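Local coordinates for protein telomerase reverse transcriptase (Candida tropicalis MYA-3404, PDB 6ZD1) that probably elongates telomeres as a reverse transcriptase, adding simple sequence repeats to chromosome ends by copying a template within the telomerase RNA, at residues V386-I390 / I653-I657; K678-T682 / I695-L701; Y374-F380 / G665-G669. All coordinates share one frame. Residue numbers count along the deposited sequence, not the author numbering.

Interaction 1. Residues V386-I390 / I653-I657; sequences VRTLI and IETTI
A two-stranded antiparallel β-sheet, 389-390 with the C-terminal strand 702-703, lies against the mainly helical C-terminal part of the protein, and its L389 meets helix 642-664 here. The 653-657 segment is regular helix, with I657 N bonded to I653 O at 3.0 Å. Opposite it, V386 is extended, R387 takes left-handed backbone angles (65/64), T388 bends back (-79/14), and L389 enters the strand (-114/119); the CA atoms of L389 and E654 are 6.5 Å apart. L389, in the mt rotamer, points toward the helix and drops CD1 between two residues one turn apart: 3.6 Å from CG2 of I653 (mt) and 3.7 Å from CG1 of I657 (mm). L674 of helix 670-684 also borders L389, so the leucine is buried where two C-terminal helices meet the sheet. E654 reaches over the start of the strand with chi1 between wells at -105°, chi2 m and the carboxylate nearly coplanar with the CB-CG bond (chi3 4°), which brings OE2 up to the backbone, 3.3 Å from R387 CA. The R387 side chain itself, mtt with chi4 also near 180°, leads away. T388 and I390 carry the sheet pairing through backbone bonds to V704 and T702. The amide between them turns to the helix instead: L389 N donates to E654 OE2 at 3.1 Å, with an N-H...O angle of 139°.

Interaction 2. Residues K678-T682 / I695-L701; sequences KITIT and IEWLYTL
K678 stretches its fully extended side chain (mttt) along L698 and over the C-terminal end of the next helix, its CG 4.0 Å from CG of L698 and its CE 3.3 Å from L698 O. Its ammonium finds backbone carbonyls there: K678 NZ donates to L701 O at 2.6 Å and to Y699 O at 3.2 Å. A lysine at this place suits the carbonyl-rich C-terminal end of a helix. The two segments form an antiparallel helical hairpin, with axes 10.4 Å apart at closest approach and N-to-C directions at 171°; CA atoms pair K678 with L698 (6.5 Å) and T682 with I695 (6.7 Å). Between the axes L698, in the tp rotamer, brings CD2 to 3.8 Å from I681 CG2 and likewise 3.8 Å from T682 OG1; I681 is mt. I695 lies further along, its CG1 4.3 Å from T682 OG1. Y699 (chi1 m, chi2 -6°) swings its ring back across the groove so that OH donates to T682 OG1 at 2.9 Å, T682 OG1 lying at the ring edge, near its plane. T682 keeps chi1 in m, and its OG1 donates in turn to K678 O at 2.6 Å, so tyrosine, threonine and helix carbonyl form a chain of hydrogen bonds. L701 is extended (-83/134) and leads straight into strand 702-703. Behind the hairpin stands helix 642-664, whose I653 packs on both I681 and L698, while F624 of helix 609-637 meets I681.

Interaction 3. Residues Y374-F380 / G665-G669; sequences YGTLDEF and GSMEG
The terminal methyl CE of M667, a selenomethionine in rotamer mmt, sits in an apolar notch 3.9 Å from L377 CD1, 3.9 Å from F380 CE1 and 3.7 Å from L377 CA. Beside it two loops join through a single antiparallel β-bridge, T376 and S666 forming a non-hydrogen-bonded pair with CA atoms 4.4 Å apart. Two nearly linear bonds flank the pair: M667 N to G375 O at 2.8 Å and L377 N to G665 O at 3.0 Å. G665 ends helix 642-664 with positive phi (70/-12), and G669 (105/-2) is the N-cap of helix 670-684, so the bridge forms in the connection between two helices. Next comes Y374 (chi1 m, chi2 -81°), whose ring face receives a CH-π contact from E668 CA, 3.7 Å from the centroid, with E668 CG 3.4 Å from CE2 of Y374. Their polar ends have other partners, Y374 OH bonding to R372 and E668 OE2 to S282 of helix 263-298. Residues T376-E379 make a type I turn, held to the same helix by salt bridges D378-K270 and E379-K278. Within it E379 OE2 turns back to accept T376 N at 3.2 Å.

From the N terminus, the chain reaches 374-380 and 386-390 in succession, both in the reverse transcriptase region, and their partners appear near its end in reverse order. Interaction 3 thus closes the outer loop, from 374-380 to 665-669, and interaction 1 is nested inside it, on helix 642-664; their centres lie about 13 Å apart. Interaction 2 follows in series, a local hairpin closed after both. It touches interaction 1, with I653 CD1 3.6 Å from L698 CD1, and its last residues run into strand 702-703, which pairs with 389-390. Together, interactions 1 and 3 tie the polymerase region to the C-terminal helices, and interaction 2 closes up the helices themselves.

Interaction 1. Residues V386-I390 / I653-I657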
# COMPACT_ATOMS: atom_id res chain seq x y z
N VAL A 386 -21.35 -3.66 -6.69
CA VAL A 386 -20.06 -3.02 -7.00
C VAL A 386 -20.20 -1.62 -7.62
O VAL A 386 -21.31 -1.20 -7.95
CB VAL A 386 -19.22 -3.94 -7.91
CG1 VAL A 386 -19.60 -3.76 -9.38
CG2 VAL A 386 -17.73 -3.73 -7.67
N ARG A 387 -19.07 -0.90 -7.75
CA ARG A 387 -19.02 0.52 -8.13
C ARG A 387 -19.68 1.44 -7.10
O ARG A 387 -20.71 2.08 -7.34
CB ARG A 387 -19.64 0.75 -9.51
CG ARG A 387 -18.95 -0.01 -10.64
CD ARG A 387 -19.65 0.27 -11.95
NE ARG A 387 -19.07 -0.47 -13.07
CZ ARG A 387 -19.54 -0.41 -14.31
NH1 ARG A 387 -20.58 0.36 -14.59
NH2 ARG A 387 -18.96 -1.11 -15.28
N THR A 388 -19.06 1.45 -5.91
CA THR A 388 -19.46 2.20 -4.74
C THR A 388 -19.07 3.70 -4.78
O THR A 388 -19.11 4.36 -3.73
CB THR A 388 -18.85 1.56 -3.49
OG1 THR A 388 -17.51 2.04 -3.33
CG2 THR A 388 -18.83 0.05 -3.62
N LEU A 389 -18.69 4.26 -5.92
CA LEU A 389 -18.50 5.71 -6.06
C LEU A 389 -19.55 6.24 -7.03
O LEU A 389 -19.57 5.85 -8.20
CB LEU A 389 -17.10 6.05 -6.55
CG LEU A 389 -16.02 6.14 -5.47
CD1 LEU A 389 -14.66 6.42 -6.10
CD2 LEU A 389 -16.36 7.21 -4.45
N ILE A 390 -20.40 7.15 -6.55
CA ILE A 390 -21.58 7.59 -7.28
C ILE A 390 -21.62 9.11 -7.32
O ILE A 390 -20.87 9.80 -6.62
CB ILE A 390 -22.89 7.05 -6.67
CG1 ILE A 390 -22.94 7.30 -5.15
CG2 ILE A 390 -23.08 5.59 -7.02
CD1 ILE A 390 -24.28 6.99 -4.52
N ILE A 653 -10.22 7.52 -9.99
CA ILE A 653 -10.69 7.73 -8.62
C ILE A 653 -11.24 6.44 -8.02
O ILE A 653 -10.98 6.12 -6.85
CB ILE A 653 -11.74 8.86 -8.59
CG1 ILE A 653 -11.09 10.19 -9.00
CG2 ILE A 653 -12.36 8.98 -7.22
CD1 ILE A 653 -12.04 11.35 -8.99
N GLU A 654 -12.02 5.69 -8.80
CA GLU A 654 -12.59 4.44 -8.31
C GLU A 654 -11.51 3.43 -7.93
O GLU A 654 -11.63 2.75 -6.91
CB GLU A 654 -13.52 3.83 -9.37
CG GLU A 654 -15.00 3.98 -9.08
CD GLU A 654 -15.53 2.90 -8.16
OE1 GLU A 654 -14.72 2.07 -7.68
OE2 GLU A 654 -16.76 2.87 -7.91
N THR A 655 -10.47 3.31 -8.76
CA THR A 655 -9.41 2.35 -8.45
C THR A 655 -8.70 2.71 -7.15
O THR A 655 -8.41 1.83 -6.33
CB THR A 655 -8.41 2.27 -9.60
OG1 THR A 655 -9.11 2.03 -10.83
CG2 THR A 655 -7.43 1.13 -9.36
N THR A 656 -8.44 4.00 -6.93
CA THR A 656 -7.75 4.42 -5.72
C THR A 656 -8.60 4.11 -4.49
O THR A 656 -8.12 3.52 -3.52
CB THR A 656 -7.43 5.91 -5.79
OG1 THR A 656 -6.63 6.17 -6.95
CG2 THR A 656 -6.68 6.37 -4.54
N ILE A 657 -9.89 4.48 -4.53
CA ILE A 657 -10.75 4.25 -3.38
C ILE A 657 -10.92 2.76 -3.13
O ILE A 657 -10.87 2.30 -1.98
CB ILE A 657 -12.10 4.95 -3.57
CG1 ILE A 657 -11.91 6.47 -3.67
CG2 ILE A 657 -13.03 4.64 -2.41
CD1 ILE A 657 -11.30 7.08 -2.43

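Interaction 2. Residues K678-T682 / I695-L701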
# COMPACT_ATOMS: atom_id res chain seq x y z
N LYS A 678 -10.24 15.33 -5.07
CA LYS A 678 -10.89 16.41 -5.81
C LYS A 678 -10.03 17.66 -5.81
O LYS A 678 -9.84 18.29 -6.86
CB LYS A 678 -12.27 16.71 -5.21
CG LYS A 678 -13.24 15.55 -5.26
CD LYS A 678 -14.55 15.94 -4.58
CE LYS A 678 -15.55 14.80 -4.63
NZ LYS A 678 -16.83 15.22 -3.99
N ILE A 679 -9.48 18.02 -4.65
CA ILE A 679 -8.66 19.22 -4.57
C ILE A 679 -7.39 19.06 -5.41
O ILE A 679 -7.00 19.97 -6.15
CB ILE A 679 -8.33 19.53 -3.10
CG1 ILE A 679 -9.63 19.80 -2.33
CG2 ILE A 679 -7.38 20.72 -3.01
CD1 ILE A 679 -9.44 20.01 -0.85
N THR A 680 -6.75 17.89 -5.32
CA THR A 680 -5.54 17.66 -6.11
C THR A 680 -5.84 17.68 -7.60
O THR A 680 -5.08 18.26 -8.39
CB THR A 680 -4.90 16.33 -5.71
OG1 THR A 680 -4.57 16.36 -4.31
CG2 THR A 680 -3.64 16.09 -6.51
N ILE A 681 -6.95 17.07 -8.02
CA ILE A 681 -7.31 17.07 -9.43
C ILE A 681 -7.63 18.48 -9.90
O ILE A 681 -7.22 18.90 -10.99
CB ILE A 681 -8.48 16.10 -9.67
CG1 ILE A 681 -8.01 14.66 -9.41
CG2 ILE A 681 -9.04 16.25 -11.08
CD1 ILE A 681 -9.05 13.61 -9.69
N THR A 682 -8.34 19.25 -9.07
CA THR A 682 -8.64 20.64 -9.40
C THR A 682 -7.36 21.44 -9.60
O THR A 682 -7.21 22.15 -10.60
CB THR A 682 -9.48 21.27 -8.28
OG1 THR A 682 -10.65 20.49 -8.06
CG2 THR A 682 -9.87 22.69 -8.65
N ILE A 695 -14.89 19.88 -13.61
CA ILE A 695 -14.72 20.07 -12.18
C ILE A 695 -16.07 19.98 -11.47
O ILE A 695 -16.19 19.40 -10.39
CB ILE A 695 -14.00 21.41 -11.88
CG1 ILE A 695 -12.47 21.23 -11.89
CG2 ILE A 695 -14.35 21.91 -10.50
CD1 ILE A 695 -11.88 20.69 -13.16
N GLU A 696 -17.12 20.52 -12.10
CA GLU A 696 -18.45 20.41 -11.50
C GLU A 696 -18.88 18.96 -11.35
O GLU A 696 -19.47 18.58 -10.34
CB GLU A 696 -19.47 21.18 -12.34
CG GLU A 696 -20.88 21.12 -11.79
CD GLU A 696 -21.89 21.74 -12.72
OE1 GLU A 696 -21.52 22.03 -13.88
OE2 GLU A 696 -23.05 21.95 -12.29
N TRP A 697 -18.58 18.13 -12.35
CA TRP A 697 -18.84 16.70 -12.22
C TRP A 697 -17.98 16.09 -11.13
O TRP A 697 -18.45 15.22 -10.37
CB TRP A 697 -18.57 15.98 -13.55
CG TRP A 697 -18.43 14.50 -13.39
CD1 TRP A 697 -19.44 13.58 -13.42
CD2 TRP A 697 -17.22 13.75 -13.18
NE1 TRP A 697 -18.94 12.31 -13.24
CE2 TRP A 697 -17.58 12.39 -13.09
CE3 TRP A 697 -15.87 14.10 -13.06
CZ2 TRP A 697 -16.63 11.39 -12.89
CZ3 TRP A 697 -14.94 13.10 -12.86
CH2 TRP A 697 -15.32 11.76 -12.78
N LEU A 698 -16.73 16.52 -11.02
CA LEU A 698 -15.83 15.98 -10.01
C LEU A 698 -16.37 16.23 -8.61
O LEU A 698 -16.35 15.34 -7.76
CB LEU A 698 -14.44 16.59 -10.18
CG LEU A 698 -13.37 16.24 -9.16
CD1 LEU A 698 -12.87 14.82 -9.40
CD2 LEU A 698 -12.22 17.24 -9.23
N TYR A 699 -16.91 17.42 -8.37
CA TYR A 699 -17.34 17.79 -7.03
C TYR A 699 -18.63 17.09 -6.61
O TYR A 699 -18.94 17.08 -5.42
CB TYR A 699 -17.54 19.30 -6.94
CG TYR A 699 -16.25 20.09 -6.96
CD1 TYR A 699 -15.02 19.45 -6.94
CD2 TYR A 699 -16.27 21.48 -6.99
CE1 TYR A 699 -13.85 20.16 -6.95
CE2 TYR A 699 -15.09 22.21 -7.01
CZ TYR A 699 -13.88 21.54 -6.99
OH TYR A 699 -12.70 22.25 -7.01
N THR A 700 -19.35 16.47 -7.54
CA THR A 700 -20.60 15.80 -7.21
C THR A 700 -20.40 14.34 -6.83
O THR A 700 -21.38 13.65 -6.53
CB THR A 700 -21.59 15.90 -8.37
OG1 THR A 700 -22.91 15.64 -7.89
CG2 THR A 700 -21.26 14.89 -9.45
N LEU A 701 -19.16 13.86 -6.79
CA LEU A 701 -18.89 12.46 -6.47
C LEU A 701 -18.87 12.26 -4.97
O LEU A 701 -18.25 13.04 -4.24
CB LEU A 701 -17.56 12.03 -7.08
CG LEU A 701 -17.43 12.12 -8.60
CD1 LEU A 701 -16.04 11.71 -9.04
CD2 LEU A 701 -18.49 11.27 -9.27

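Interaction 3. Residues Y374-F380 / G665-G669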
# COMPACT_ATOMS: atom_id res chain seq x y z
N TYR A 374 -17.68 3.39 10.92
CA TYR A 374 -17.33 3.21 9.52
C TYR A 374 -17.69 1.80 9.10
O TYR A 374 -17.79 0.89 9.92
CB TYR A 374 -15.83 3.46 9.27
CG TYR A 374 -15.39 4.88 9.55
CD1 TYR A 374 -15.59 5.89 8.62
CD2 TYR A 374 -14.76 5.20 10.75
CE1 TYR A 374 -15.18 7.18 8.87
CE2 TYR A 374 -14.34 6.50 11.00
CZ TYR A 374 -14.56 7.48 10.06
OH TYR A 374 -14.16 8.78 10.30
N GLY A 375 -17.89 1.63 7.81
CA GLY A 375 -18.16 0.32 7.27
C GLY A 375 -16.89 -0.45 6.97
O GLY A 375 -15.78 0.07 7.07
N THR A 376 -17.07 -1.70 6.58
CA THR A 376 -16.00 -2.58 6.15
C THR A 376 -16.09 -2.69 4.63
O THR A 376 -17.14 -2.44 4.04
CB THR A 376 -16.13 -3.95 6.82
OG1 THR A 376 -16.24 -3.79 8.24
CG2 THR A 376 -14.94 -4.84 6.48
N LEU A 377 -14.96 -3.01 3.99
CA LEU A 377 -14.98 -3.26 2.55
C LEU A 377 -16.00 -4.33 2.23
O LEU A 377 -16.88 -4.14 1.38
CB LEU A 377 -13.60 -3.68 2.03
CG LEU A 377 -13.67 -4.06 0.54
CD1 LEU A 377 -14.11 -2.87 -0.29
CD2 LEU A 377 -12.36 -4.61 0.04
N ASP A 378 -15.88 -5.47 2.93
CA ASP A 378 -16.75 -6.66 2.72
C ASP A 378 -18.19 -6.40 3.17
O ASP A 378 -18.87 -7.38 3.54
CB ASP A 378 -16.16 -7.89 3.41
CG ASP A 378 -14.64 -7.85 3.54
OD1 ASP A 378 -14.01 -7.13 2.74
OD2 ASP A 378 -14.11 -8.54 4.43
N GLU A 379 -18.64 -5.14 3.14
CA GLU A 379 -20.04 -4.82 3.52
C GLU A 379 -20.89 -4.85 2.25
O GLU A 379 -21.75 -5.74 2.12
CB GLU A 379 -20.11 -3.45 4.20
CG GLU A 379 -21.24 -3.33 5.21
CD GLU A 379 -20.79 -3.23 6.65
OE1 GLU A 379 -21.60 -2.80 7.50
OE2 GLU A 379 -19.63 -3.57 6.93
N PHE A 380 -20.64 -3.90 1.35
CA PHE A 380 -21.30 -3.78 0.05
C PHE A 380 -21.17 -5.07 -0.73
O PHE A 380 -22.17 -5.70 -1.09
CB PHE A 380 -20.72 -2.59 -0.71
CG PHE A 380 -20.77 -1.32 0.08
CD1 PHE A 380 -19.80 -1.07 1.05
CD2 PHE A 380 -21.81 -0.42 -0.08
CE1 PHE A 380 -19.86 0.07 1.82
CE2 PHE A 380 -21.87 0.73 0.69
CZ PHE A 380 -20.89 0.97 1.64
N GLY A 665 -9.18 -2.68 4.65
CA GLY A 665 -10.38 -3.39 5.04
C GLY A 665 -11.47 -2.54 5.65
O GLY A 665 -12.59 -3.03 5.80
N SER A 666 -11.19 -1.29 6.01
CA SER A 666 -12.15 -0.42 6.67
C SER A 666 -12.35 0.85 5.86
O SER A 666 -11.41 1.36 5.25
CB SER A 666 -11.71 -0.07 8.09
OG SER A 666 -12.61 0.84 8.70
N MSE A 667 -13.59 1.35 5.87
CA MSE A 667 -13.96 2.55 5.12
C MSE A 667 -13.50 3.84 5.79
O MSE A 667 -13.82 4.94 5.32
CB MSE A 667 -15.47 2.60 4.92
CG MSE A 667 -15.99 1.53 3.99
SE MSE A 667 -14.97 1.51 2.34
CE MSE A 667 -15.94 0.10 1.41
N GLU A 668 -12.76 3.72 6.89
CA GLU A 668 -12.30 4.89 7.61
C GLU A 668 -11.27 5.63 6.77
O GLU A 668 -10.17 5.11 6.52
CB GLU A 668 -11.71 4.48 8.96
CG GLU A 668 -11.25 5.66 9.80
CD GLU A 668 -10.54 5.23 11.07
OE1 GLU A 668 -9.69 6.00 11.56
OE2 GLU A 668 -10.84 4.13 11.59
N GLY A 669 -11.61 6.84 6.34
CA GLY A 669 -10.70 7.69 5.60
C GLY A 669 -10.96 7.80 4.12
O GLY A 669 -10.25 8.56 3.45